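Local coordinates for protein Pcza361.24 (Amycolatopsis orientalis, PDB 3G2M) that probably transfers a methyl group from S-adenosyl-L-methionine to an amine nitrogen of glycopeptide antibiotics during their biosynthesis, at residues Phe75-Leu89 against Phe145-Ser157. Numbering follows the deposited sequence.
Sequences FATRTGPVSGPVLEL and FALDKRFGTVVIS
Leu87 and Val155 tie strand 86-89 to strand 153-156 as parallel neighbours; the axes of these short segments approach to 4.7 Å, with their N-to-C directions 20° apart. Three backbone bonds define the register: Leu87 N donates to Thr153 O (2.9 Å), Val155 N to Leu87 O, and Leu89 N to Val155 O, the last almost straight at 178° about the hydrogen. Water continues the ladder at both ends, one molecule bridging Leu89 O and Ser157 N, another linking Pro85 O to Gly152 N.

Side chains alternate between two faces. On that of Leu87 and Leu89, the Leu87 CB lies over the centre of the Phe151 ring, 3.6 Å from its centroid, a CH-pi contact. Because Leu87 CG is anti to the backbone N (chi1 176°), the branch runs on past the ring: CD2 meets Phe145 CE1, while CD1 reaches tip to tip toward Leu147 CD1 (3.9 Å). Leu89 CD2 sits over one face of the Phe145 ring, 3.9 Å from its centroid, and Leu89 CD1 touches Val154 CG1. Helix 166-179 packs on this face through Leu172 and Val176, against Leu89.

Across the sheet, helix 69-79 brings Phe75 obliquely against Val155 CG1 (3.9 Å from Phe75 CD1). Ile156 O lies at the edge of the Phe75 ring, near its plane, 3.5 Å from CZ. Farther along, Thr79 CG2 meets Thr153 CG2 at about a right angle. Glu88 lays its CG on Val155 CG2, while Glu88 OE1 is hydrogen-bonded to Thr97 OG1.

Adjacent parallel strands with helices on both faces are characteristic of the Rossmann-like methyltransferase core. The backbone bonds and apolar packing probably hold the end of strand 153-156 in place, where Ser157 belongs to the S-adenosyl-L-methionine site and its OG is hydrogen-bonded to Glu71 of helix 69-79.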
ATOM      1  N   PHE A  75      19.765 -12.235 -10.957  1.00 40.81           N
ATOM      2  CA  PHE A  75      18.815 -12.641 -11.986  1.00 40.81           C
ATOM      3  C   PHE A  75      19.413 -13.757 -12.843  1.00 41.77           C
ATOM      4  O   PHE A  75      18.774 -14.787 -13.048  1.00 41.75           O
ATOM      5  CB  PHE A  75      18.381 -11.452 -12.846  1.00 40.03           C
ATOM      6  CG  PHE A  75      17.268 -10.624 -12.236  1.00 38.59           C
ATOM      7  CD1 PHE A  75      15.971 -11.128 -12.147  1.00 37.21           C
ATOM      8  CD2 PHE A  75      17.515  -9.341 -11.767  1.00 37.26           C
ATOM      9  CE1 PHE A  75      14.940 -10.365 -11.587  1.00 36.77           C
ATOM     10  CE2 PHE A  75      16.485  -8.567 -11.208  1.00 37.18           C
ATOM     11  CZ  PHE A  75      15.200  -9.082 -11.127  1.00 36.76           C
ATOM     12  N   ALA A  76      20.648 -13.559 -13.303  1.00 42.77           N
ATOM     13  CA  ALA A  76      21.361 -14.567 -14.098  1.00 43.98           C
ATOM     14  C   ALA A  76      21.539 -15.888 -13.346  1.00 44.99           C
ATOM     15  O   ALA A  76      21.308 -16.960 -13.909  1.00 45.30           O
ATOM     16  CB  ALA A  76      22.704 -14.028 -14.555  1.00 43.79           C
ATOM     17  N   THR A  77      21.938 -15.801 -12.076  1.00 46.16           N
ATOM     18  CA  THR A  77      22.140 -16.972 -11.220  1.00 47.39           C
ATOM     19  C   THR A  77      20.864 -17.803 -11.064  1.00 48.34           C
ATOM     20  O   THR A  77      20.903 -19.034 -11.143  1.00 48.42           O
ATOM     21  CB  THR A  77      22.669 -16.552  -9.822  1.00 47.27           C
ATOM     22  OG1 THR A  77      23.943 -15.912  -9.966  1.00 47.19           O
ATOM     23  CG2 THR A  77      22.816 -17.754  -8.895  1.00 47.74           C
ATOM     24  N   ARG A  78      19.742 -17.122 -10.852  1.00 49.32           N
ATOM     25  CA  ARG A  78      18.467 -17.781 -10.563  1.00 50.33           C
ATOM     26  C   ARG A  78      17.746 -18.298 -11.808  1.00 51.09           C
ATOM     27  O   ARG A  78      16.917 -19.205 -11.709  1.00 51.43           O
ATOM     28  CB  ARG A  78      17.548 -16.857  -9.750  1.00 50.10           C
ATOM     29  CG  ARG A  78      18.091 -16.495  -8.366  1.00 50.14           C
ATOM     30  CD  ARG A  78      18.197 -17.710  -7.465  1.00 50.81           C
ATOM     31  NE  ARG A  78      19.371 -17.643  -6.603  1.00 51.52           N
ATOM     32  CZ  ARG A  78      19.874 -18.677  -5.928  1.00 52.03           C
ATOM     33  NH1 ARG A  78      19.304 -19.875  -5.999  1.00 51.45           N
ATOM     34  NH2 ARG A  78      20.955 -18.511  -5.179  1.00 51.98           N
ATOM     35  N   THR A  79      18.065 -17.729 -12.971  1.00 51.82           N
ATOM     36  CA  THR A  79      17.456 -18.156 -14.234  1.00 52.61           C
ATOM     37  C   THR A  79      17.934 -19.542 -14.644  1.00 53.16           C
ATOM     38  O   THR A  79      17.124 -20.404 -14.993  1.00 53.41           O
ATOM     39  CB  THR A  79      17.761 -17.180 -15.389  1.00 52.71           C
ATOM     40  OG1 THR A  79      19.157 -16.844 -15.374  1.00 53.22           O
ATOM     41  CG2 THR A  79      16.918 -15.912 -15.271  1.00 52.42           C
ATOM     42  N   GLY A  80      19.250 -19.748 -14.593  1.00 53.68           N
ATOM     43  CA  GLY A  80      19.865 -21.007 -15.008  1.00 54.22           C
ATOM     44  C   GLY A  80      20.314 -20.935 -16.456  1.00 54.53           C
ATOM     45  O   GLY A  80      21.346 -20.322 -16.741  1.00 54.72           O
ATOM     46  N   PRO A  81      19.527 -21.542 -17.378  1.00 54.63           N
ATOM     47  CA  PRO A  81      19.721 -21.650 -18.829  1.00 54.37           C
ATOM     48  C   PRO A  81      20.810 -20.732 -19.453  1.00 54.05           C
ATOM     49  O   PRO A  81      21.991 -21.053 -19.283  1.00 54.33           O
ATOM     50  CB  PRO A  81      18.300 -21.431 -19.365  1.00 54.43           C
ATOM     51  CG  PRO A  81      17.377 -21.888 -18.214  1.00 54.82           C
ATOM     52  CD  PRO A  81      18.259 -22.195 -17.014  1.00 54.61           C
ATOM     53  N   VAL A  82      20.494 -19.661 -20.195  1.00 53.39           N
ATOM     54  CA  VAL A  82      19.165 -19.275 -20.674  1.00 52.76           C
ATOM     55  C   VAL A  82      19.025 -19.678 -22.149  1.00 52.11           C
ATOM     56  O   VAL A  82      19.877 -19.347 -22.974  1.00 52.20           O
ATOM     57  CB  VAL A  82      18.927 -17.742 -20.503  1.00 52.87           C
ATOM     58  CG1 VAL A  82      17.674 -17.278 -21.239  1.00 52.83           C
ATOM     59  CG2 VAL A  82      18.836 -17.373 -19.028  1.00 52.85           C
ATOM     60  N   SER A  83      17.960 -20.409 -22.464  1.00 51.18           N
ATOM     61  CA  SER A  83      17.667 -20.804 -23.837  1.00 50.24           C
ATOM     62  C   SER A  83      16.506 -19.967 -24.380  1.00 49.49           C
ATOM     63  O   SER A  83      15.333 -20.323 -24.207  1.00 50.01           O
ATOM     64  N   GLY A  84      16.838 -18.841 -25.011  1.00 48.06           N
ATOM     65  CA  GLY A  84      15.835 -17.970 -25.620  1.00 46.01           C
ATOM     66  C   GLY A  84      15.823 -16.538 -25.099  1.00 44.51           C
ATOM     67  O   GLY A  84      16.451 -16.239 -24.081  1.00 44.50           O
ATOM     68  N   PRO A  85      15.120 -15.642 -25.817  1.00 42.95           N
ATOM     69  CA  PRO A  85      14.917 -14.238 -25.458  1.00 41.82           C
ATOM     70  C   PRO A  85      14.283 -14.013 -24.080  1.00 40.23           C
ATOM     71  O   PRO A  85      13.460 -14.813 -23.625  1.00 39.50           O
ATOM     72  CB  PRO A  85      13.978 -13.732 -26.559  1.00 41.86           C
ATOM     73  CG  PRO A  85      14.288 -14.618 -27.728  1.00 42.85           C
ATOM     74  CD  PRO A  85      14.484 -15.962 -27.109  1.00 42.88           C
ATOM     75  N   VAL A  86      14.686 -12.919 -23.441  1.00 38.95           N
ATOM     76  CA  VAL A  86      14.172 -12.523 -22.127  1.00 37.48           C
ATOM     77  C   VAL A  86      13.393 -11.216 -22.277  1.00 36.58           C
ATOM     78  O   VAL A  86      13.844 -10.300 -22.953  1.00 35.80           O
ATOM     79  CB  VAL A  86      15.331 -12.343 -21.102  1.00 37.64           C
ATOM     80  CG1 VAL A  86      14.814 -11.886 -19.739  1.00 37.31           C
ATOM     81  CG2 VAL A  86      16.135 -13.643 -20.956  1.00 37.70           C
ATOM     82  N   LEU A  87      12.219 -11.138 -21.653  1.00 35.31           N
ATOM     83  CA  LEU A  87      11.478  -9.893 -21.607  1.00 34.26           C
ATOM     84  C   LEU A  87      11.791  -9.153 -20.305  1.00 33.79           C
ATOM     85  O   LEU A  87      11.557  -9.677 -19.220  1.00 33.51           O
ATOM     86  CB  LEU A  87       9.973 -10.162 -21.741  1.00 34.58           C
ATOM     87  CG  LEU A  87       9.016  -8.972 -21.632  1.00 33.35           C
ATOM     88  CD1 LEU A  87       9.262  -7.939 -22.740  1.00 33.54           C
ATOM     89  CD2 LEU A  87       7.582  -9.471 -21.658  1.00 34.09           C
ATOM     90  N   GLU A  88      12.351  -7.953 -20.415  1.00 33.44           N
ATOM     91  CA  GLU A  88      12.585  -7.118 -19.236  1.00 33.27           C
ATOM     92  C   GLU A  88      11.560  -5.986 -19.177  1.00 33.29           C
ATOM     93  O   GLU A  88      11.493  -5.154 -20.077  1.00 32.68           O
ATOM     94  CB  GLU A  88      14.009  -6.557 -19.205  1.00 32.96           C
ATOM     95  CG  GLU A  88      14.312  -5.758 -17.936  1.00 32.99           C
ATOM     96  CD  GLU A  88      15.593  -4.951 -18.010  1.00 34.01           C
ATOM     97  OE1 GLU A  88      16.378  -5.134 -18.964  1.00 35.21           O
ATOM     98  OE2 GLU A  88      15.822  -4.132 -17.096  1.00 35.00           O
ATOM     99  N   LEU A  89      10.768  -5.973 -18.107  1.00 33.29           N
ATOM    100  CA  LEU A  89       9.697  -4.987 -17.944  1.00 33.22           C
ATOM    101  C   LEU A  89      10.222  -3.748 -17.253  1.00 33.36           C
ATOM    102  O   LEU A  89      10.978  -3.847 -16.276  1.00 33.40           O
ATOM    103  CB  LEU A  89       8.523  -5.569 -17.141  1.00 33.00           C
ATOM    104  CG  LEU A  89       7.947  -6.892 -17.639  1.00 33.99           C
ATOM    105  CD1 LEU A  89       6.973  -7.492 -16.620  1.00 33.14           C
ATOM    106  CD2 LEU A  89       7.275  -6.737 -19.004  1.00 34.61           C
ATOM    107  N   PHE A 145       0.411  -4.638 -20.901  1.00 31.09           N
ATOM    108  CA  PHE A 145       1.129  -4.726 -22.177  1.00 31.02           C
ATOM    109  C   PHE A 145       0.700  -5.964 -22.953  1.00 30.98           C
ATOM    110  O   PHE A 145       0.154  -6.914 -22.386  1.00 30.25           O
ATOM    111  CB  PHE A 145       2.656  -4.711 -21.964  1.00 31.07           C
ATOM    112  CG  PHE A 145       3.175  -5.874 -21.154  1.00 31.65           C
ATOM    113  CD1 PHE A 145       3.673  -7.012 -21.787  1.00 32.03           C
ATOM    114  CD2 PHE A 145       3.162  -5.836 -19.762  1.00 32.19           C
ATOM    115  CE1 PHE A 145       4.143  -8.086 -21.051  1.00 31.39           C
ATOM    116  CE2 PHE A 145       3.638  -6.908 -19.018  1.00 31.06           C
ATOM    117  CZ  PHE A 145       4.118  -8.040 -19.663  1.00 32.08           C
ATOM    118  N   ALA A 146       0.970  -5.946 -24.256  1.00 31.17           N
ATOM    119  CA  ALA A 146       0.599  -7.032 -25.137  1.00 31.52           C
ATOM    120  C   ALA A 146       1.544  -7.022 -26.327  1.00 31.97           C
ATOM    121  O   ALA A 146       1.604  -6.044 -27.068  1.00 31.66           O
ATOM    122  CB  ALA A 146      -0.841  -6.863 -25.596  1.00 31.39           C
ATOM    123  N   LEU A 147       2.288  -8.110 -26.482  1.00 32.90           N
ATOM    124  CA  LEU A 147       3.231  -8.269 -27.581  1.00 34.31           C
ATOM    125  C   LEU A 147       2.860  -9.474 -28.418  1.00 34.90           C
ATOM    126  O   LEU A 147       2.158 -10.368 -27.947  1.00 34.81           O
ATOM    127  CB  LEU A 147       4.657  -8.451 -27.044  1.00 34.34           C
ATOM    128  CG  LEU A 147       5.151  -7.383 -26.067  1.00 35.10           C
ATOM    129  CD1 LEU A 147       6.493  -7.761 -25.479  1.00 36.68           C
ATOM    130  CD2 LEU A 147       5.218  -6.040 -26.762  1.00 36.29           C
ATOM    131  N   ASP A 148       3.350  -9.491 -29.655  1.00 35.74           N
ATOM    132  CA  ASP A 148       3.175 -10.626 -30.553  1.00 36.82           C
ATOM    133  C   ASP A 148       4.328 -11.625 -30.357  1.00 37.22           C
ATOM    134  O   ASP A 148       4.932 -12.116 -31.317  1.00 37.42           O
ATOM    135  CB  ASP A 148       3.089 -10.138 -32.002  1.00 37.10           C
ATOM    136  CG  ASP A 148       2.658 -11.230 -32.967  1.00 38.71           C
ATOM    137  OD1 ASP A 148       2.003 -12.207 -32.530  1.00 40.24           O
ATOM    138  OD2 ASP A 148       2.989 -11.112 -34.166  1.00 40.48           O
ATOM    139  N   LYS A 149       4.626 -11.910 -29.092  1.00 37.23           N
ATOM    140  CA  LYS A 149       5.731 -12.780 -28.717  1.00 37.76           C
ATOM    141  C   LYS A 149       5.516 -13.317 -27.304  1.00 37.56           C
ATOM    142  O   LYS A 149       4.962 -12.627 -26.449  1.00 37.38           O
ATOM    143  CB  LYS A 149       7.054 -12.005 -28.795  1.00 37.94           C
ATOM    144  CG  LYS A 149       8.311 -12.868 -28.711  1.00 39.49           C
ATOM    145  CD  LYS A 149       9.518 -12.142 -29.293  1.00 41.98           C
ATOM    146  CE  LYS A 149      10.795 -12.945 -29.083  1.00 43.54           C
ATOM    147  NZ  LYS A 149      11.959 -12.352 -29.807  1.00 44.33           N
ATOM    148  N   ARG A 150       5.941 -14.556 -27.074  1.00 37.58           N
ATOM    149  CA  ARG A 150       6.024 -15.109 -25.716  1.00 37.71           C
ATOM    150  C   ARG A 150       7.483 -15.403 -25.375  1.00 37.06           C
ATOM    151  O   ARG A 150       8.321 -15.467 -26.266  1.00 36.88           O
ATOM    152  CB  ARG A 150       5.135 -16.345 -25.550  1.00 37.65           C
ATOM    153  CG  ARG A 150       3.652 -16.009 -25.541  1.00 38.45           C
ATOM    154  CD  ARG A 150       2.764 -17.207 -25.220  1.00 39.11           C
ATOM    155  NE  ARG A 150       1.452 -17.031 -25.839  1.00 43.81           N
ATOM    156  CZ  ARG A 150       0.305 -16.853 -25.188  1.00 44.77           C
ATOM    157  NH1 ARG A 150       0.263 -16.852 -23.863  1.00 47.68           N
ATOM    158  NH2 ARG A 150      -0.814 -16.695 -25.877  1.00 45.35           N
ATOM    159  N   PHE A 151       7.785 -15.554 -24.087  1.00 36.67           N
ATOM    160  CA  PHE A 151       9.173 -15.620 -23.626  1.00 36.12           C
ATOM    161  C   PHE A 151       9.368 -16.718 -22.595  1.00 35.95           C
ATOM    162  O   PHE A 151       8.457 -17.032 -21.830  1.00 35.97           O
ATOM    163  CB  PHE A 151       9.606 -14.278 -23.017  1.00 36.03           C
ATOM    164  CG  PHE A 151       9.487 -13.107 -23.951  1.00 35.83           C
ATOM    165  CD1 PHE A 151      10.607 -12.609 -24.598  1.00 35.40           C
ATOM    166  CD2 PHE A 151       8.260 -12.485 -24.164  1.00 35.67           C
ATOM    167  CE1 PHE A 151      10.511 -11.522 -25.460  1.00 35.07           C
ATOM    168  CE2 PHE A 151       8.151 -11.404 -25.023  1.00 35.62           C
ATOM    169  CZ  PHE A 151       9.281 -10.916 -25.670  1.00 35.76           C
ATOM    170  N   GLY A 152      10.565 -17.299 -22.572  1.00 35.61           N
ATOM    171  CA  GLY A 152      10.900 -18.310 -21.572  1.00 35.54           C
ATOM    172  C   GLY A 152      11.218 -17.695 -20.220  1.00 34.86           C
ATOM    173  O   GLY A 152      11.141 -18.371 -19.197  1.00 35.34           O
ATOM    174  N   THR A 153      11.579 -16.411 -20.229  1.00 34.57           N
ATOM    175  CA  THR A 153      11.958 -15.659 -19.029  1.00 33.98           C
ATOM    176  C   THR A 153      11.404 -14.238 -19.103  1.00 33.77           C
ATOM    177  O   THR A 153      11.566 -13.554 -20.113  1.00 34.00           O
ATOM    178  CB  THR A 153      13.502 -15.574 -18.872  1.00 34.02           C
ATOM    179  OG1 THR A 153      14.076 -16.879 -19.000  1.00 33.46           O
ATOM    180  CG2 THR A 153      13.889 -14.993 -17.510  1.00 34.04           C
ATOM    181  N   VAL A 154      10.738 -13.808 -18.031  1.00 33.27           N
ATOM    182  CA  VAL A 154      10.295 -12.426 -17.878  1.00 32.37           C
ATOM    183  C   VAL A 154      10.813 -11.893 -16.538  1.00 32.29           C
ATOM    184  O   VAL A 154      10.665 -12.546 -15.512  1.00 32.21           O
ATOM    185  CB  VAL A 154       8.743 -12.289 -17.960  1.00 32.65           C
ATOM    186  CG1 VAL A 154       8.312 -10.832 -17.729  1.00 31.51           C
ATOM    187  CG2 VAL A 154       8.213 -12.784 -19.307  1.00 31.27           C
ATOM    188  N   VAL A 155      11.424 -10.712 -16.555  1.00 32.16           N
ATOM    189  CA  VAL A 155      12.038 -10.138 -15.347  1.00 32.21           C
ATOM    190  C   VAL A 155      11.526  -8.729 -15.032  1.00 31.80           C
ATOM    191  O   VAL A 155      11.187  -7.958 -15.936  1.00 31.23           O
ATOM    192  CB  VAL A 155      13.613 -10.151 -15.392  1.00 32.42           C
ATOM    193  CG1 VAL A 155      14.150 -11.572 -15.526  1.00 33.29           C
ATOM    194  CG2 VAL A 155      14.152  -9.289 -16.509  1.00 34.21           C
ATOM    195  N   ILE A 156      11.458  -8.409 -13.739  1.00 30.83           N
ATOM    196  CA  ILE A 156      11.114  -7.061 -13.296  1.00 29.99           C
ATOM    197  C   ILE A 156      11.902  -6.703 -12.034  1.00 30.23           C
ATOM    198  O   ILE A 156      12.084  -7.537 -11.145  1.00 29.81           O
ATOM    199  CB  ILE A 156       9.568  -6.878 -13.100  1.00 29.81           C
ATOM    200  CG1 ILE A 156       9.199  -5.394 -12.955  1.00 29.85           C
ATOM    201  CG2 ILE A 156       9.030  -7.710 -11.922  1.00 29.54           C
ATOM    202  CD1 ILE A 156       7.703  -5.130 -13.027  1.00 29.38           C
ATOM    203  N   SER A 157      12.372  -5.464 -11.979  1.00 29.85           N
ATOM    204  CA  SER A 157      13.180  -4.995 -10.865  1.00 30.80           C
ATOM    205  C   SER A 157      12.320  -4.384  -9.763  1.00 30.49           C
ATOM    206  O   SER A 157      11.238  -3.847 -10.034  1.00 30.43           O
ATOM    207  CB  SER A 157      14.216  -3.984 -11.364  1.00 30.83           C
ATOM    208  OG  SER A 157      15.164  -3.683 -10.351  1.00 34.31           O
TER
HETATM  209  O   HOH W   1      14.194 -17.194 -21.887  1.00 39.29           O
HETATM  210  O   HOH W   2      12.326 -17.115 -24.765  1.00 39.51           O
HETATM  211  O   HOH W   3      12.231  -3.360 -13.959  1.00 25.43           O